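Local coordinates for protein fructose 1-phosphate kinase (Staphylococcus aureus, PDB 2JG5) that probably uses ATP to phosphorylate D-fructose 1-phosphate to the 1,6-bisphosphate, and perhaps tagatose 6-phosphate likewise, as a kinase of the PfkB family, at residues 54-59 / 117-122; 91-94 / 98-101; 272-277 / 292-297. All coordinates share one frame; numbering follows the deposited sequence.

Contact 1 (54-59 / 117-122); sequences TALGFA and LQQIKN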
# COMPACT_ATOMS: atom_id res chain seq x y z
N THR A 54 -8.25 22.22 9.94
CA THR A 54 -7.10 21.44 10.33
C THR A 54 -7.58 20.04 10.59
O THR A 54 -8.49 19.84 11.39
CB THR A 54 -6.48 22.01 11.61
OG1 THR A 54 -6.18 23.39 11.40
CG2 THR A 54 -5.20 21.27 11.99
N ALA A 55 -6.97 19.08 9.91
CA ALA A 55 -7.31 17.68 10.09
C ALA A 55 -6.74 17.12 11.40
O ALA A 55 -5.54 17.18 11.65
CB ALA A 55 -6.86 16.85 8.90
N LEU A 56 -7.63 16.61 12.24
CA LEU A 56 -7.26 15.91 13.46
C LEU A 56 -7.61 14.44 13.29
O LEU A 56 -8.28 14.07 12.32
CB LEU A 56 -8.01 16.49 14.66
CG LEU A 56 -7.86 17.97 15.00
CD1 LEU A 56 -8.58 18.23 16.32
CD2 LEU A 56 -6.40 18.40 15.06
N GLY A 57 -7.15 13.61 14.21
CA GLY A 57 -7.36 12.17 14.12
C GLY A 57 -6.06 11.40 14.25
O GLY A 57 -5.09 11.92 14.79
N PHE A 58 -6.02 10.18 13.73
CA PHE A 58 -4.86 9.32 13.98
C PHE A 58 -4.05 8.97 12.75
O PHE A 58 -4.60 8.49 11.76
CB PHE A 58 -5.29 8.05 14.73
CG PHE A 58 -6.10 8.33 15.96
CD1 PHE A 58 -7.48 8.24 15.94
CD2 PHE A 58 -5.47 8.75 17.14
CE1 PHE A 58 -8.22 8.54 17.07
CE2 PHE A 58 -6.20 9.04 18.27
CZ PHE A 58 -7.57 8.94 18.24
N ALA A 59 -2.74 9.21 12.82
CA ALA A 59 -1.83 8.75 11.75
C ALA A 59 -0.58 8.06 12.30
O ALA A 59 -0.09 8.39 13.38
CB ALA A 59 -1.47 9.89 10.82
N LEU A 117 -8.39 13.98 22.57
CA LEU A 117 -9.27 14.72 23.48
C LEU A 117 -8.62 15.98 24.04
O LEU A 117 -9.30 16.98 24.27
CB LEU A 117 -9.70 13.83 24.65
CG LEU A 117 -10.50 12.56 24.38
CD1 LEU A 117 -10.88 11.92 25.72
CD2 LEU A 117 -11.74 12.84 23.52
N GLN A 118 -7.31 15.92 24.29
CA GLN A 118 -6.58 17.08 24.80
C GLN A 118 -6.60 18.22 23.79
O GLN A 118 -6.61 19.39 24.17
CB GLN A 118 -5.14 16.72 25.21
CG GLN A 118 -4.31 17.90 25.77
CD GLN A 118 -4.74 18.37 27.15
OE1 GLN A 118 -5.34 17.61 27.92
NE2 GLN A 118 -4.44 19.62 27.49
N GLN A 119 -6.61 17.86 22.50
CA GLN A 119 -6.71 18.85 21.43
C GLN A 119 -8.10 19.47 21.38
O GLN A 119 -8.23 20.67 21.11
CB GLN A 119 -6.40 18.22 20.08
CG GLN A 119 -4.97 17.79 19.92
CD GLN A 119 -4.70 17.22 18.55
OE1 GLN A 119 -5.56 16.55 17.97
NE2 GLN A 119 -3.51 17.49 18.03
N ILE A 120 -9.13 18.66 21.62
CA ILE A 120 -10.50 19.17 21.62
C ILE A 120 -10.71 20.07 22.83
O ILE A 120 -11.49 21.02 22.77
CB ILE A 120 -11.54 18.02 21.61
CG1 ILE A 120 -11.20 16.96 20.54
CG2 ILE A 120 -12.97 18.58 21.45
CD1 ILE A 120 -11.16 17.45 19.08
N LYS A 121 -10.01 19.75 23.93
CA LYS A 121 -10.01 20.60 25.12
C LYS A 121 -9.48 22.02 24.89
O LYS A 121 -9.79 22.93 25.66
CB LYS A 121 -9.23 19.93 26.27
CG LYS A 121 -10.06 18.89 27.02
CD LYS A 121 -9.22 17.98 27.92
CE LYS A 121 -10.08 16.83 28.45
NZ LYS A 121 -9.28 15.77 29.15
N ASN A 122 -8.69 22.21 23.83
CA ASN A 122 -8.10 23.52 23.56
C ASN A 122 -8.88 24.37 22.58
O ASN A 122 -8.41 25.44 22.18
CB ASN A 122 -6.64 23.37 23.12
CG ASN A 122 -5.74 22.88 24.25
OD1 ASN A 122 -5.75 23.43 25.35
ND2 ASN A 122 -4.96 21.84 23.97
O HOH W 1 -5.31 14.98 16.03

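Contact 2 (91-94 / 98-101); sequences VKLK and ETEI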
# COMPACT_ATOMS: atom_id res chain seq x y z
N VAL A 91 -8.38 -0.58 -0.50
CA VAL A 91 -8.23 -0.88 -1.93
C VAL A 91 -9.54 -0.69 -2.70
O VAL A 91 -10.58 -1.16 -2.28
CB VAL A 91 -7.64 -2.29 -2.17
CG1 VAL A 91 -7.50 -2.57 -3.66
CG2 VAL A 91 -6.29 -2.42 -1.50
N LYS A 92 -9.48 0.03 -3.82
CA LYS A 92 -10.62 0.24 -4.69
C LYS A 92 -10.29 -0.34 -6.06
O LYS A 92 -9.43 0.20 -6.77
CB LYS A 92 -10.94 1.74 -4.83
CG LYS A 92 -10.77 2.58 -3.54
CD LYS A 92 -11.80 2.21 -2.48
CE LYS A 92 -11.38 2.68 -1.08
NZ LYS A 92 -12.47 2.48 -0.05
N LEU A 93 -10.95 -1.43 -6.43
CA LEU A 93 -10.71 -2.10 -7.72
C LEU A 93 -11.68 -1.62 -8.79
O LEU A 93 -12.88 -1.93 -8.76
CB LEU A 93 -10.78 -3.62 -7.60
CG LEU A 93 -9.83 -4.33 -6.63
CD1 LEU A 93 -10.09 -5.82 -6.65
CD2 LEU A 93 -8.37 -4.02 -6.94
N LYS A 94 -11.14 -0.88 -9.75
CA LYS A 94 -11.96 -0.35 -10.82
C LYS A 94 -11.79 -1.16 -12.10
O LYS A 94 -10.82 -0.96 -12.84
CB LYS A 94 -11.68 1.15 -11.03
CG LYS A 94 -11.89 2.01 -9.77
CD LYS A 94 -11.71 3.50 -10.05
CE LYS A 94 -12.85 4.07 -10.89
NZ LYS A 94 -12.45 5.34 -11.59
N GLU A 98 -17.11 -1.93 -9.49
CA GLU A 98 -16.38 -1.16 -8.47
C GLU A 98 -16.38 -1.93 -7.14
O GLU A 98 -17.42 -2.13 -6.50
CB GLU A 98 -16.97 0.24 -8.30
CG GLU A 98 -17.23 0.97 -9.62
CD GLU A 98 -17.41 2.47 -9.44
OE1 GLU A 98 -18.55 2.95 -9.65
OE2 GLU A 98 -16.42 3.16 -9.09
N THR A 99 -15.19 -2.35 -6.74
CA THR A 99 -15.02 -3.27 -5.62
C THR A 99 -14.12 -2.64 -4.57
O THR A 99 -12.94 -2.45 -4.82
CB THR A 99 -14.42 -4.61 -6.12
OG1 THR A 99 -15.28 -5.17 -7.12
CG2 THR A 99 -14.26 -5.59 -4.99
N GLU A 100 -14.67 -2.31 -3.41
CA GLU A 100 -13.89 -1.76 -2.32
C GLU A 100 -13.42 -2.85 -1.36
O GLU A 100 -14.16 -3.78 -1.05
CB GLU A 100 -14.69 -0.70 -1.55
CG GLU A 100 -15.01 0.58 -2.31
CD GLU A 100 -15.56 1.70 -1.42
OE1 GLU A 100 -15.46 1.60 -0.18
OE2 GLU A 100 -16.09 2.69 -1.98
N ILE A 101 -12.19 -2.73 -0.90
CA ILE A 101 -11.65 -3.58 0.16
C ILE A 101 -11.10 -2.67 1.26
O ILE A 101 -10.02 -2.09 1.12
CB ILE A 101 -10.53 -4.55 -0.33
CG1 ILE A 101 -11.00 -5.33 -1.56
CG2 ILE A 101 -10.12 -5.51 0.80
CD1 ILE A 101 -9.87 -5.90 -2.39
O HOH W 2 -14.07 -4.86 -10.24

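Contact 3 (272-277 / 292-297); sequences AVACGT and EKIKSQ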
# COMPACT_ATOMS: atom_id res chain seq x y z
N ALA A 272 -24.58 23.31 0.58
CA ALA A 272 -24.43 21.96 1.09
C ALA A 272 -24.92 20.91 0.10
O ALA A 272 -24.19 19.96 -0.22
CB ALA A 272 -25.14 21.82 2.42
N VAL A 273 -26.13 21.10 -0.42
CA VAL A 273 -26.74 20.18 -1.39
C VAL A 273 -26.03 20.21 -2.76
O VAL A 273 -25.83 19.17 -3.39
CB VAL A 273 -28.28 20.37 -1.50
CG1 VAL A 273 -28.86 19.53 -2.61
CG2 VAL A 273 -28.96 20.01 -0.18
N ALA A 274 -25.64 21.41 -3.19
CA ALA A 274 -24.84 21.56 -4.42
C ALA A 274 -23.55 20.75 -4.33
O ALA A 274 -23.21 20.04 -5.28
CB ALA A 274 -24.51 23.03 -4.68
N CYS A 275 -22.85 20.85 -3.20
CA CYS A 275 -21.62 20.10 -2.98
C CYS A 275 -21.77 18.58 -3.09
O CYS A 275 -21.00 17.93 -3.81
CB CYS A 275 -21.02 20.45 -1.62
SG CYS A 275 -20.44 22.12 -1.54
N GLY A 276 -22.76 18.04 -2.39
CA GLY A 276 -23.05 16.61 -2.41
C GLY A 276 -23.50 16.12 -3.77
O GLY A 276 -23.20 14.99 -4.16
N THR A 277 -24.22 16.97 -4.49
CA THR A 277 -24.66 16.66 -5.84
C THR A 277 -23.47 16.67 -6.79
O THR A 277 -23.25 15.69 -7.50
CB THR A 277 -25.73 17.64 -6.32
OG1 THR A 277 -26.80 17.66 -5.37
CG2 THR A 277 -26.28 17.22 -7.69
N GLU A 292 -20.50 25.58 -7.93
CA GLU A 292 -21.16 26.86 -8.22
C GLU A 292 -22.20 26.72 -9.32
O GLU A 292 -23.29 27.27 -9.21
CB GLU A 292 -20.14 27.92 -8.63
CG GLU A 292 -19.10 28.24 -7.57
CD GLU A 292 -19.71 28.66 -6.25
OE1 GLU A 292 -20.79 29.28 -6.26
OE2 GLU A 292 -19.11 28.37 -5.20
N LYS A 293 -21.84 25.98 -10.36
CA LYS A 293 -22.75 25.66 -11.45
C LYS A 293 -24.01 25.02 -10.88
O LYS A 293 -25.11 25.40 -11.25
CB LYS A 293 -22.07 24.69 -12.42
CG LYS A 293 -22.86 24.38 -13.70
CD LYS A 293 -21.90 23.96 -14.82
CE LYS A 293 -21.10 25.17 -15.36
NZ LYS A 293 -20.10 24.79 -16.40
N ILE A 294 -23.82 24.08 -9.96
CA ILE A 294 -24.93 23.28 -9.44
C ILE A 294 -25.85 24.03 -8.46
O ILE A 294 -27.05 23.81 -8.48
CB ILE A 294 -24.45 21.91 -8.88
CG1 ILE A 294 -24.05 21.01 -10.05
CG2 ILE A 294 -25.52 21.26 -8.01
CD1 ILE A 294 -24.00 19.54 -9.73
N LYS A 295 -25.30 24.91 -7.62
CA LYS A 295 -26.15 25.63 -6.66
C LYS A 295 -27.07 26.69 -7.28
O LYS A 295 -28.07 27.05 -6.68
CB LYS A 295 -25.36 26.16 -5.45
CG LYS A 295 -24.51 27.38 -5.65
CD LYS A 295 -23.62 27.51 -4.44
CE LYS A 295 -23.14 28.92 -4.24
NZ LYS A 295 -22.20 28.98 -3.10
N SER A 296 -26.74 27.15 -8.48
CA SER A 296 -27.66 27.95 -9.28
C SER A 296 -28.89 27.10 -9.62
O SER A 296 -29.97 27.64 -9.89
CB SER A 296 -27.00 28.41 -10.58
OG SER A 296 -25.71 28.94 -10.33
N GLN A 297 -28.72 25.78 -9.58
CA GLN A 297 -29.73 24.83 -10.03
C GLN A 297 -30.51 24.22 -8.88
O GLN A 297 -31.57 23.63 -9.08
CB GLN A 297 -29.07 23.72 -10.85
CG GLN A 297 -28.41 24.21 -12.13
CD GLN A 297 -27.75 23.09 -12.91
OE1 GLN A 297 -26.82 22.45 -12.42
NE2 GLN A 297 -28.25 22.83 -14.11

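Contact 1 (54-59 / 117-122)
Leu56, Gln119 and Ile120 form a small, mostly buried strand-to-helix contact in the α/β core of the ribokinase-like fold, where helix 110-120 lies over a face of the central parallel sheet. Strand 54-56 runs between strands 2-6 and 77-82, and the side chain of Leu56 points from it to the helix. With chi1 at -59° its CG sits beside the backbone N. Leu56 CD1 meets Ile120 CD1 at 3.9 Å, a purely apolar touch; the Ile120 side chain also packs on Ile150 and Thr151 of helix 143-154. Both Leu56 methyls lie against Gln119 OE1, CD2 the nearer at 3.5 Å, as the two side chains run past one another head to tail. A chi2 of -178° stretches the Gln119 chain out and carries its amide across to the sheet. Gln119 NE2 is held there by a hydrogen bond to the carbonyl O of Asn79 on strand 77-82, and this fixes the rotation of the amide. At Gly57 the chain turns a corner: its phi of 127° would press a CB against the carbonyl O of Leu56, and glycine has none. A water accepts a hydrogen bond from Gly57 N at 2.9 Å; its link to Gln119 OE1, at 2.5 Å, is too short to be trusted.

Contact 2 (91-94 / 98-101)
Val91-Lys94 and Glu98-Ile101 run antiparallel at 165°, their axes 4.6 Å apart, with Val91-Ile101 and Leu93-Thr99 as hydrogen-bonded pairs and Lys92-Glu100 and Lys94-Glu98 as non-hydrogen-bonded ones. The first ladder pair is tight, Ile101 N giving to Val91 O at 2.6 Å; in the next hydrogen-bonded pair Thr99 N reaches Leu93 O at 3.1 Å. One face carries charge. The Lys92 chain bends at chi2 (-67°), swinging over the aliphatic part of Glu100 until its CD lies 3.6 Å from Glu100 CG. Lys92 NZ makes a salt bridge of 3.1 Å to Glu100 OE1, weak as a hydrogen bond, and also hydrogen-bonds to Asn102 OD1. Lys94 and Glu98 run alongside each other, with Lys94 NZ and Glu98 OE2 5.2 Å apart, too far for a salt bridge. Val91, Leu93, Thr99 and Ile101 line the other face, Val91 CB standing 4.1 Å from Ile101 CB. Here the second subunit closes in: its Phe20 packs on Ile101, and the N of its Asp23 donates a hydrogen bond to Thr99 OG1. Glu100 and Ile101 also pair in parallel with a strand of that subunit, carrying the sheet across the interface, consistent with the lid hairpin and β-clasp dimer known in the ribokinase superfamily.

Contact 3 (272-277 / 292-297)
Ile294 and Lys295 set helix 288-295 against Ala274 and Thr277 on the side of helix 265-280. Glu292 opens the segment turned away from that helix; its OE2 is paired with Arg288, and its OE1 stands 3.5 Å from Lys295 NZ in a long salt bridge within the same helix. Ile294 supplies much of the apolar contact and spreads two branches over its neighbour. With chi1 at -72° its CG2 lies anti to the backbone N and comes down 3.7 Å from Ala274 CA, while CG1 carries Ile294 CD1 on to the CG2 methyl of Thr277 at 3.8 Å. Thr277 offers that methyl because its hydroxyl is turned back: OG1 gives to Val273 O at 2.7 Å from above the carbonyl plane, and the backbone N of Thr277 reaches the same oxygen from the opposite face. At Lys295 the backbones come close. Its CB is only 3.3 Å from Ala274 CB, closer than two such carbons normally sit, and its chi1 of 77° puts CG between backbone N and carbonyl carbon. The chain then runs off from Ala274, and Lys295 NZ hydrogen-bonds to Gln271 OE1 on helix 265-280, a polar link between the two helices beside the apolar contact. Ser296 OG donates a hydrogen bond back to Glu292 O at 3.1 Å; Gln297 closes the turn with N to Ile294 O and touches Pro237. Helix 265-280 also packs on helix 247-260, through Ala272 and Cys275. This is close helix-helix packing through a small residue, Ala274, between two helices late in the chain of a ribokinase-type PfkB kinase.

Overall arrangement
After strand 2-6 and a first pass through the smaller sheet (10-16, 25-36), the chain returns to the central parallel sheet as strand 54-56, continues through helix 61-73 and strand 77-82, and goes back out to the lid. There contact 2 closes a short hairpin, nested inside the larger loop that contact 1 closes when helix 110-120, next after strand 98-102, returns to the core. Contact 3 follows in series, joining helices 265-280 and 288-295 near the C terminus. None touches another: contacts 1 and 3 lie on opposite sides of the chain's centre, nearest atoms about 17 Å apart; nearest atoms of contacts 2 and 3 are about 14 Å apart. Contact 2 alone is reached by the second subunit.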